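Local coordinates for protein peroxide stress regulator PerR, FUR family (Streptococcus pyogenes, PDB 4LMY) that regulates transcription as a zinc-containing, DNA-binding factor of the ferric uptake regulator family, probably in response to peroxide stress, at residues 104-109 / 145-150; 65-70 / 90-95. All blocks are in the same frame, centred on the assembly; numbering follows the deposited sequence.

Contact 1. Residues 104-109 / 145-150; sequences CEICGK and PDCQAK. With ZN (zinc ion), chain F.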
ATOM      1  N   CYS B 104     -12.701 -13.023  -2.490  1.00 18.65           N
ATOM      2  CA  CYS B 104     -14.025 -12.848  -1.909  1.00 19.20           C
ATOM      3  C   CYS B 104     -14.161 -13.658  -0.629  1.00 20.31           C
ATOM      4  O   CYS B 104     -13.957 -14.870  -0.627  1.00 22.56           O
ATOM      5  CB  CYS B 104     -15.135 -13.229  -2.891  1.00 22.30           C
ATOM      6  SG  CYS B 104     -16.805 -12.937  -2.226  1.00 22.53           S
ATOM      7  N   GLU B 105     -14.509 -12.973   0.456  1.00 20.81           N
ATOM      8  CA  GLU B 105     -14.656 -13.603   1.761  1.00 24.69           C
ATOM      9  C   GLU B 105     -15.772 -14.642   1.760  1.00 25.01           C
ATOM     10  O   GLU B 105     -15.729 -15.608   2.521  1.00 28.75           O
ATOM     11  CB  GLU B 105     -14.956 -12.544   2.821  1.00 26.59           C
ATOM     12  CG  GLU B 105     -13.959 -11.401   2.872  1.00 27.27           C
ATOM     13  CD  GLU B 105     -13.039 -11.485   4.070  1.00 33.18           C
ATOM     14  OE1 GLU B 105     -12.709 -10.422   4.635  1.00 33.56           O
ATOM     15  OE2 GLU B 105     -12.644 -12.608   4.442  1.00 35.88           O
ATOM     16  N   ILE B 106     -16.766 -14.440   0.903  1.00 21.88           N
ATOM     17  CA  ILE B 106     -17.946 -15.304   0.875  1.00 25.73           C
ATOM     18  C   ILE B 106     -17.822 -16.517  -0.053  1.00 28.78           C
ATOM     19  O   ILE B 106     -18.107 -17.643   0.356  1.00 31.86           O
ATOM     20  CB  ILE B 106     -19.213 -14.500   0.506  1.00 25.66           C
ATOM     21  CG1 ILE B 106     -19.453 -13.393   1.538  1.00 23.58           C
ATOM     22  CG2 ILE B 106     -20.418 -15.418   0.402  1.00 29.47           C
ATOM     23  CD1 ILE B 106     -20.671 -12.534   1.258  1.00 21.94           C
ATOM     24  N   CYS B 107     -17.400 -16.292  -1.296  1.00 23.53           N
ATOM     25  CA  CYS B 107     -17.382 -17.372  -2.285  1.00 22.96           C
ATOM     26  C   CYS B 107     -15.978 -17.823  -2.680  1.00 26.44           C
ATOM     27  O   CYS B 107     -15.815 -18.874  -3.299  1.00 26.80           O
ATOM     28  CB  CYS B 107     -18.181 -16.985  -3.533  1.00 25.61           C
ATOM     29  SG  CYS B 107     -17.358 -15.787  -4.609  1.00 25.96           S
ATOM     30  N   GLY B 108     -14.971 -17.028  -2.329  1.00 21.62           N
ATOM     31  CA  GLY B 108     -13.588 -17.386  -2.593  1.00 22.86           C
ATOM     32  C   GLY B 108     -13.079 -17.008  -3.970  1.00 26.74           C
ATOM     33  O   GLY B 108     -11.923 -17.279  -4.307  1.00 30.03           O
ATOM     34  N   LYS B 109     -13.935 -16.380  -4.769  1.00 23.34           N
ATOM     35  CA  LYS B 109     -13.546 -15.966  -6.109  1.00 21.99           C
ATOM     36  C   LYS B 109     -12.429 -14.934  -6.043  1.00 27.59           C
ATOM     37  O   LYS B 109     -12.448 -14.033  -5.204  1.00 23.21           O
ATOM     38  CB  LYS B 109     -14.743 -15.414  -6.884  1.00 26.10           C
ATOM     39  CG  LYS B 109     -14.488 -15.250  -8.370  1.00 34.91           C
ATOM     40  CD  LYS B 109     -15.786 -15.230  -9.161  1.00 49.67           C
ATOM     41  CE  LYS B 109     -15.511 -15.152 -10.657  1.00 59.49           C
ATOM     42  NZ  LYS B 109     -16.662 -15.638 -11.471  1.00 57.95           N
ATOM     43  N   PRO B 145     -18.676  -8.510  -6.682  1.00 23.19           N
ATOM     44  CA  PRO B 145     -19.936  -7.928  -7.163  1.00 22.92           C
ATOM     45  C   PRO B 145     -21.119  -8.902  -7.110  1.00 23.59           C
ATOM     46  O   PRO B 145     -22.217  -8.499  -6.730  1.00 23.79           O
ATOM     47  CB  PRO B 145     -19.606  -7.550  -8.609  1.00 23.70           C
ATOM     48  CG  PRO B 145     -18.148  -7.211  -8.562  1.00 24.04           C
ATOM     49  CD  PRO B 145     -17.542  -8.163  -7.560  1.00 24.05           C
ATOM     50  N   ASP B 146     -20.894 -10.163  -7.463  1.00 26.21           N
ATOM     51  CA  ASP B 146     -21.972 -11.148  -7.463  1.00 25.48           C
ATOM     52  C   ASP B 146     -22.492 -11.434  -6.056  1.00 26.07           C
ATOM     53  O   ASP B 146     -23.696 -11.596  -5.854  1.00 28.71           O
ATOM     54  CB  ASP B 146     -21.537 -12.447  -8.150  1.00 29.89           C
ATOM     55  CG  ASP B 146     -21.518 -12.326  -9.663  1.00 37.42           C
ATOM     56  OD1 ASP B 146     -22.139 -11.381 -10.193  1.00 38.91           O
ATOM     57  OD2 ASP B 146     -20.889 -13.180 -10.322  1.00 35.30           O
ATOM     58  N   CYS B 147     -21.588 -11.485  -5.083  1.00 23.53           N
ATOM     59  CA  CYS B 147     -21.983 -11.748  -3.703  1.00 26.27           C
ATOM     60  C   CYS B 147     -22.647 -10.535  -3.060  1.00 24.99           C
ATOM     61  O   CYS B 147     -23.460 -10.679  -2.149  1.00 27.46           O
ATOM     62  CB  CYS B 147     -20.787 -12.212  -2.866  1.00 22.72           C
ATOM     63  SG  CYS B 147     -20.376 -13.962  -3.080  1.00 25.54           S
ATOM     64  N   GLN B 148     -22.296  -9.344  -3.533  1.00 24.58           N
ATOM     65  CA  GLN B 148     -22.911  -8.117  -3.036  1.00 28.01           C
ATOM     66  C   GLN B 148     -24.403  -8.093  -3.356  1.00 33.33           C
ATOM     67  O   GLN B 148     -25.189  -7.474  -2.643  1.00 33.20           O
ATOM     68  CB  GLN B 148     -22.234  -6.885  -3.642  1.00 24.83           C
ATOM     69  CG  GLN B 148     -20.792  -6.685  -3.206  1.00 26.36           C
ATOM     70  CD  GLN B 148     -20.095  -5.571  -3.964  1.00 28.59           C
ATOM     71  OE1 GLN B 148     -18.984  -5.749  -4.461  1.00 28.40           O
ATOM     72  NE2 GLN B 148     -20.741  -4.414  -4.050  1.00 30.46           N
ATOM     73  N   ALA B 149     -24.783  -8.775  -4.431  1.00 29.15           N
ATOM     74  CA  ALA B 149     -26.169  -8.781  -4.889  1.00 33.80           C
ATOM     75  C   ALA B 149     -27.008  -9.867  -4.222  1.00 37.11           C
ATOM     76  O   ALA B 149     -28.230  -9.891  -4.367  1.00 45.11           O
ATOM     77  CB  ALA B 149     -26.226  -8.921  -6.402  1.00 32.47           C
ATOM     78  N   LYS B 150     -26.352 -10.767  -3.494  1.00 29.23           N
ATOM     79  CA  LYS B 150     -27.052 -11.858  -2.821  1.00 28.03           C
ATOM     80  C   LYS B 150     -27.291 -11.546  -1.347  1.00 27.34           C
ATOM     81  O   LYS B 150     -26.696 -10.624  -0.792  1.00 32.43           O
ATOM     82  CB  LYS B 150     -26.267 -13.166  -2.953  1.00 27.55           C
ATOM     83  CG  LYS B 150     -26.089 -13.649  -4.383  1.00 28.07           C
ATOM     84  CD  LYS B 150     -25.317 -14.955  -4.427  1.00 31.14           C
ATOM     85  CE  LYS B 150     -25.273 -15.524  -5.836  1.00 33.61           C
ATOM     86  NZ  LYS B 150     -24.527 -14.646  -6.778  1.00 38.24           N
TER
HETATM   87 ZN    ZN F 202     -18.157 -13.708  -3.895  1.00 23.66          ZN
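The turn of residues 104-109, which links strands 98-104 and 110-115, faces the short, weakly bonded helix 145-148, and the backbones come nearest at Ile106 and Cys147, whose CA atoms lie 7.1 Å apart. A zinc ion lies between the two segments and joins them through sulfur. Cys104 SG and Cys107 SG each bind zinc at 2.3 Å, and Cys147 SG reaches it from across the contact at 2.4 Å; Cys144 supplies the fourth thiolate. In Cys104 the sulfur is anti to the backbone N (chi1 -177°), whereas in Cys107 it stands between N and the carbonyl carbon (chi1 74°), and with these two settings both sulfurs of the turn converge on one ion.

Backbone N-H groups of the turn also donate to its zinc-bound sulfurs. Cys107 N donates to Cys104 SG at 3.5 Å in a nearly straight bond (169°), Ile106 N adds a weak one to the same sulfur, and Lys109 N donates to Cys107 SG. Such N-H groups probably offset part of the negative charge on the sulfurs. Gly108 suits the turn because, at its backbone angles (positive phi, psi near zero), a CB would be jammed against the carbonyl oxygen of the residue before. Ile106 lends an apolar flank: its CG2 lies 3.8 Å from Cys147 SG and its CD1 4.1 Å from Cys147 CB, so that the branched chain covers one side of the ligand while also meeting Ile143, Pro153 and Leu156. Nearby, Glu105 forms a salt bridge with Arg135 of the second subunit.

Two CxxC pairs, one in a turn between strands and one at the start of a short helix, form the four-cysteine structural zinc site familiar from the dimerisation domain of Fur-family regulators.

Contact 2. Residues 65-70 / 90-95; sequences TVYNNL and TYYDFM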
ATOM      1  N   THR B  65      27.441  -3.336 -19.713  1.00 23.88           N
ATOM      2  CA  THR B  65      26.406  -4.298 -19.351  1.00 24.80           C
ATOM      3  C   THR B  65      25.301  -3.620 -18.548  1.00 22.71           C
ATOM      4  O   THR B  65      24.116  -3.833 -18.796  1.00 22.23           O
ATOM      5  CB  THR B  65      26.988  -5.460 -18.531  1.00 24.77           C
ATOM      6  OG1 THR B  65      27.997  -6.127 -19.297  1.00 33.06           O
ATOM      7  CG2 THR B  65      25.898  -6.452 -18.162  1.00 25.36           C
ATOM      8  N   VAL B  66      25.704  -2.792 -17.589  1.00 22.16           N
ATOM      9  CA  VAL B  66      24.753  -2.051 -16.769  1.00 20.27           C
ATOM     10  C   VAL B  66      23.910  -1.093 -17.613  1.00 22.61           C
ATOM     11  O   VAL B  66      22.687  -1.051 -17.475  1.00 23.30           O
ATOM     12  CB  VAL B  66      25.463  -1.294 -15.630  1.00 22.38           C
ATOM     13  CG1 VAL B  66      24.468  -0.462 -14.841  1.00 23.49           C
ATOM     14  CG2 VAL B  66      26.190  -2.277 -14.715  1.00 21.47           C
ATOM     15  N   TYR B  67      24.564  -0.336 -18.492  1.00 22.45           N
ATOM     16  CA  TYR B  67      23.862   0.562 -19.409  1.00 23.95           C
ATOM     17  C   TYR B  67      22.845  -0.200 -20.258  1.00 24.72           C
ATOM     18  O   TYR B  67      21.710   0.246 -20.435  1.00 28.12           O
ATOM     19  CB  TYR B  67      24.860   1.270 -20.330  1.00 25.22           C
ATOM     20  CG  TYR B  67      25.506   2.510 -19.750  1.00 26.70           C
ATOM     21  CD1 TYR B  67      24.757   3.454 -19.058  1.00 34.71           C
ATOM     22  CD2 TYR B  67      26.864   2.744 -19.911  1.00 29.95           C
ATOM     23  CE1 TYR B  67      25.347   4.594 -18.536  1.00 34.03           C
ATOM     24  CE2 TYR B  67      27.463   3.878 -19.394  1.00 33.05           C
ATOM     25  CZ  TYR B  67      26.700   4.799 -18.706  1.00 35.58           C
ATOM     26  OH  TYR B  67      27.295   5.928 -18.192  1.00 43.36           O
ATOM     27  N   ASN B  68      23.265  -1.349 -20.780  1.00 25.01           N
ATOM     28  CA  ASN B  68      22.407  -2.176 -21.623  1.00 27.66           C
ATOM     29  C   ASN B  68      21.146  -2.608 -20.888  1.00 28.57           C
ATOM     30  O   ASN B  68      20.039  -2.533 -21.426  1.00 29.29           O
ATOM     31  CB  ASN B  68      23.157  -3.414 -22.122  1.00 28.75           C
ATOM     32  CG  ASN B  68      24.206  -3.083 -23.168  1.00 34.96           C
ATOM     33  OD1 ASN B  68      24.178  -2.014 -23.776  1.00 36.30           O
ATOM     34  ND2 ASN B  68      25.134  -4.006 -23.386  1.00 36.65           N
ATOM     35  N   ASN B  69      21.322  -3.056 -19.651  1.00 25.41           N
ATOM     36  CA  ASN B  69      20.199  -3.517 -18.841  1.00 25.08           C
ATOM     37  C   ASN B  69      19.275  -2.381 -18.416  1.00 26.62           C
ATOM     38  O   ASN B  69      18.053  -2.534 -18.420  1.00 29.04           O
ATOM     39  CB  ASN B  69      20.703  -4.283 -17.618  1.00 22.17           C
ATOM     40  CG  ASN B  69      21.056  -5.721 -17.938  1.00 27.55           C
ATOM     41  OD1 ASN B  69      20.212  -6.612 -17.845  1.00 33.43           O
ATOM     42  ND2 ASN B  69      22.309  -5.957 -18.316  1.00 25.82           N
ATOM     43  N   LEU B  70      19.861  -1.245 -18.048  1.00 23.78           N
ATOM     44  CA  LEU B  70      19.083  -0.066 -17.676  1.00 26.70           C
ATOM     45  C   LEU B  70      18.249   0.436 -18.851  1.00 28.92           C
ATOM     46  O   LEU B  70      17.117   0.880 -18.672  1.00 30.46           O
ATOM     47  CB  LEU B  70      19.999   1.048 -17.166  1.00 29.84           C
ATOM     48  CG  LEU B  70      20.689   0.803 -15.822  1.00 31.06           C
ATOM     49  CD1 LEU B  70      21.662   1.923 -15.504  1.00 27.87           C
ATOM     50  CD2 LEU B  70      19.669   0.642 -14.700  1.00 33.60           C
ATOM     51  N   THR B  90      23.227  10.810 -14.252  1.00 33.14           N
ATOM     52  CA  THR B  90      21.888  10.244 -14.290  1.00 32.24           C
ATOM     53  C   THR B  90      21.728   9.247 -13.154  1.00 30.23           C
ATOM     54  O   THR B  90      22.568   8.366 -12.963  1.00 29.35           O
ATOM     55  CB  THR B  90      21.609   9.536 -15.625  1.00 37.53           C
ATOM     56  OG1 THR B  90      21.699  10.483 -16.697  1.00 39.59           O
ATOM     57  CG2 THR B  90      20.220   8.912 -15.619  1.00 39.74           C
ATOM     58  N   TYR B  91      20.654   9.401 -12.389  1.00 34.30           N
ATOM     59  CA  TYR B  91      20.348   8.468 -11.317  1.00 30.94           C
ATOM     60  C   TYR B  91      19.093   7.687 -11.666  1.00 33.73           C
ATOM     61  O   TYR B  91      18.206   8.192 -12.353  1.00 36.75           O
ATOM     62  CB  TYR B  91      20.194   9.206  -9.989  1.00 33.84           C
ATOM     63  CG  TYR B  91      21.444   9.952  -9.588  1.00 32.11           C
ATOM     64  CD1 TYR B  91      22.524   9.281  -9.027  1.00 33.64           C
ATOM     65  CD2 TYR B  91      21.552  11.323  -9.784  1.00 38.64           C
ATOM     66  CE1 TYR B  91      23.673   9.953  -8.666  1.00 34.44           C
ATOM     67  CE2 TYR B  91      22.697  12.005  -9.424  1.00 38.11           C
ATOM     68  CZ  TYR B  91      23.754  11.315  -8.867  1.00 34.27           C
ATOM     69  OH  TYR B  91      24.898  11.988  -8.507  1.00 39.99           O
ATOM     70  N   TYR B  92      19.028   6.447 -11.196  1.00 34.35           N
ATOM     71  CA  TYR B  92      17.961   5.542 -11.596  1.00 34.60           C
ATOM     72  C   TYR B  92      17.128   5.097 -10.403  1.00 31.91           C
ATOM     73  O   TYR B  92      17.644   4.925  -9.303  1.00 34.78           O
ATOM     74  CB  TYR B  92      18.548   4.330 -12.323  1.00 32.61           C
ATOM     75  CG  TYR B  92      19.321   4.695 -13.571  1.00 30.42           C
ATOM     76  CD1 TYR B  92      18.712   4.678 -14.818  1.00 30.82           C
ATOM     77  CD2 TYR B  92      20.658   5.068 -13.501  1.00 28.67           C
ATOM     78  CE1 TYR B  92      19.412   5.014 -15.960  1.00 33.13           C
ATOM     79  CE2 TYR B  92      21.366   5.410 -14.638  1.00 33.73           C
ATOM     80  CZ  TYR B  92      20.738   5.379 -15.864  1.00 36.47           C
ATOM     81  OH  TYR B  92      21.440   5.715 -17.000  1.00 37.54           O
ATOM     82  N   ASP B  93      15.833   4.912 -10.630  1.00 37.27           N
ATOM     83  CA  ASP B  93      14.928   4.492  -9.571  1.00 40.84           C
ATOM     84  C   ASP B  93      13.911   3.491 -10.096  1.00 29.41           C
ATOM     85  O   ASP B  93      13.246   3.740 -11.099  1.00 35.31           O
ATOM     86  CB  ASP B  93      14.194   5.698  -8.988  1.00 44.63           C
ATOM     87  CG  ASP B  93      13.333   5.335  -7.796  1.00 46.62           C
ATOM     88  OD1 ASP B  93      13.835   4.634  -6.892  1.00 47.68           O
ATOM     89  OD2 ASP B  93      12.154   5.744  -7.764  1.00 56.14           O
ATOM     90  N   PHE B  94      13.793   2.359  -9.413  1.00 39.23           N
ATOM     91  CA  PHE B  94      12.796   1.363  -9.778  1.00 38.27           C
ATOM     92  C   PHE B  94      11.424   1.806  -9.281  1.00 45.24           C
ATOM     93  O   PHE B  94      11.266   2.147  -8.109  1.00 41.62           O
ATOM     94  CB  PHE B  94      13.158  -0.002  -9.188  1.00 38.82           C
ATOM     95  CG  PHE B  94      12.302  -1.127  -9.697  1.00 39.33           C
ATOM     96  CD1 PHE B  94      12.695  -1.871 -10.798  1.00 36.62           C
ATOM     97  CD2 PHE B  94      11.100  -1.435  -9.081  1.00 35.91           C
ATOM     98  CE1 PHE B  94      11.907  -2.902 -11.271  1.00 35.62           C
ATOM     99  CE2 PHE B  94      10.309  -2.464  -9.552  1.00 36.48           C
ATOM    100  CZ  PHE B  94      10.714  -3.200 -10.646  1.00 36.88           C
ATOM    101  N   MET B  95      10.435   1.808 -10.170  1.00 39.55           N
ATOM    102  CA  MET B  95       9.071   2.165  -9.785  1.00 43.05           C
ATOM    103  C   MET B  95       8.034   1.217 -10.393  1.00 36.65           C
ATOM    104  O   MET B  95       6.831   1.482 -10.352  1.00 44.32           O
ATOM    105  CB  MET B  95       8.768   3.636 -10.116  1.00 50.05           C
ATOM    106  CG  MET B  95       8.221   3.922 -11.515  1.00 55.81           C
ATOM    107  SD  MET B  95       9.237   3.305 -12.867  1.00 55.16           S
ATOM    108  CE  MET B  95       9.234   4.725 -13.960  1.00 54.19           C
TER
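Leu70 lays its CD1 methyl over one face of the Tyr92 ring, almost above the centre. CD1 stands 3.6 Å from the ring centroid and only 13° off the ring normal, a CH-pi contact in which the methyl hydrogens meet the pi cloud. It lies equally near Tyr92 CZ and CE2, toward the hydroxyl end of the ring, while the second methyl, CD2, hangs higher over the same face, 4.1 Å from Tyr92 CD1. Branching at CG thus lets one leucine spread both methyls over the same face of the ring.

Tyr92 holds its ring out from strand 91-94 with CG anti to the carbonyl carbon (chi1 -60°), which carries it toward helix 63-75. A flat, wide side chain suits this place: besides Leu70 it touches Met38 of helix 29-40 and Val79 and Glu81 of the neighbouring strand. Leu70 in turn packs on Ile50 of helix 47-54. One turn earlier, the exposed Tyr67 brings its ring edge near the hydroxyl, with CE1 4.3 Å from Tyr92 OH, a loose contact at the margin.

Further round the helix, Asn69 ND2 donates to Thr65 O at 2.8 Å, and its OD1 accepts from Arg31 of helix 29-40.

Helix 63-75 packed against a two-stranded antiparallel hairpin, with helices 29-40 and 47-54 alongside, is consistent with the winged helix-turn-helix of Fur-family DNA-binding domains, with strand 91-94 as part of the wing.

Overall arrangement
Contact 2 comes first along the chain and is complete before contact 1 opens; their centres lie 43 Å apart, with nearest atoms about 25 Å from each other, on opposite sides of the chain's centre. They share no helix, strand or sheet. Contact 2 joins helix 63-75 to the small hairpin of strands 79-82 and 91-94 in the DNA-binding domain, whereas contact 1 stands at the far end of the sheet formed by strands 110-115, 98-104 and 140-143, beside the second subunit. Strand 98-104 leads from near the first to the second. One thus builds the probable DNA-reading part, the other ties together, and probably stabilises, the end of the dimerisation part.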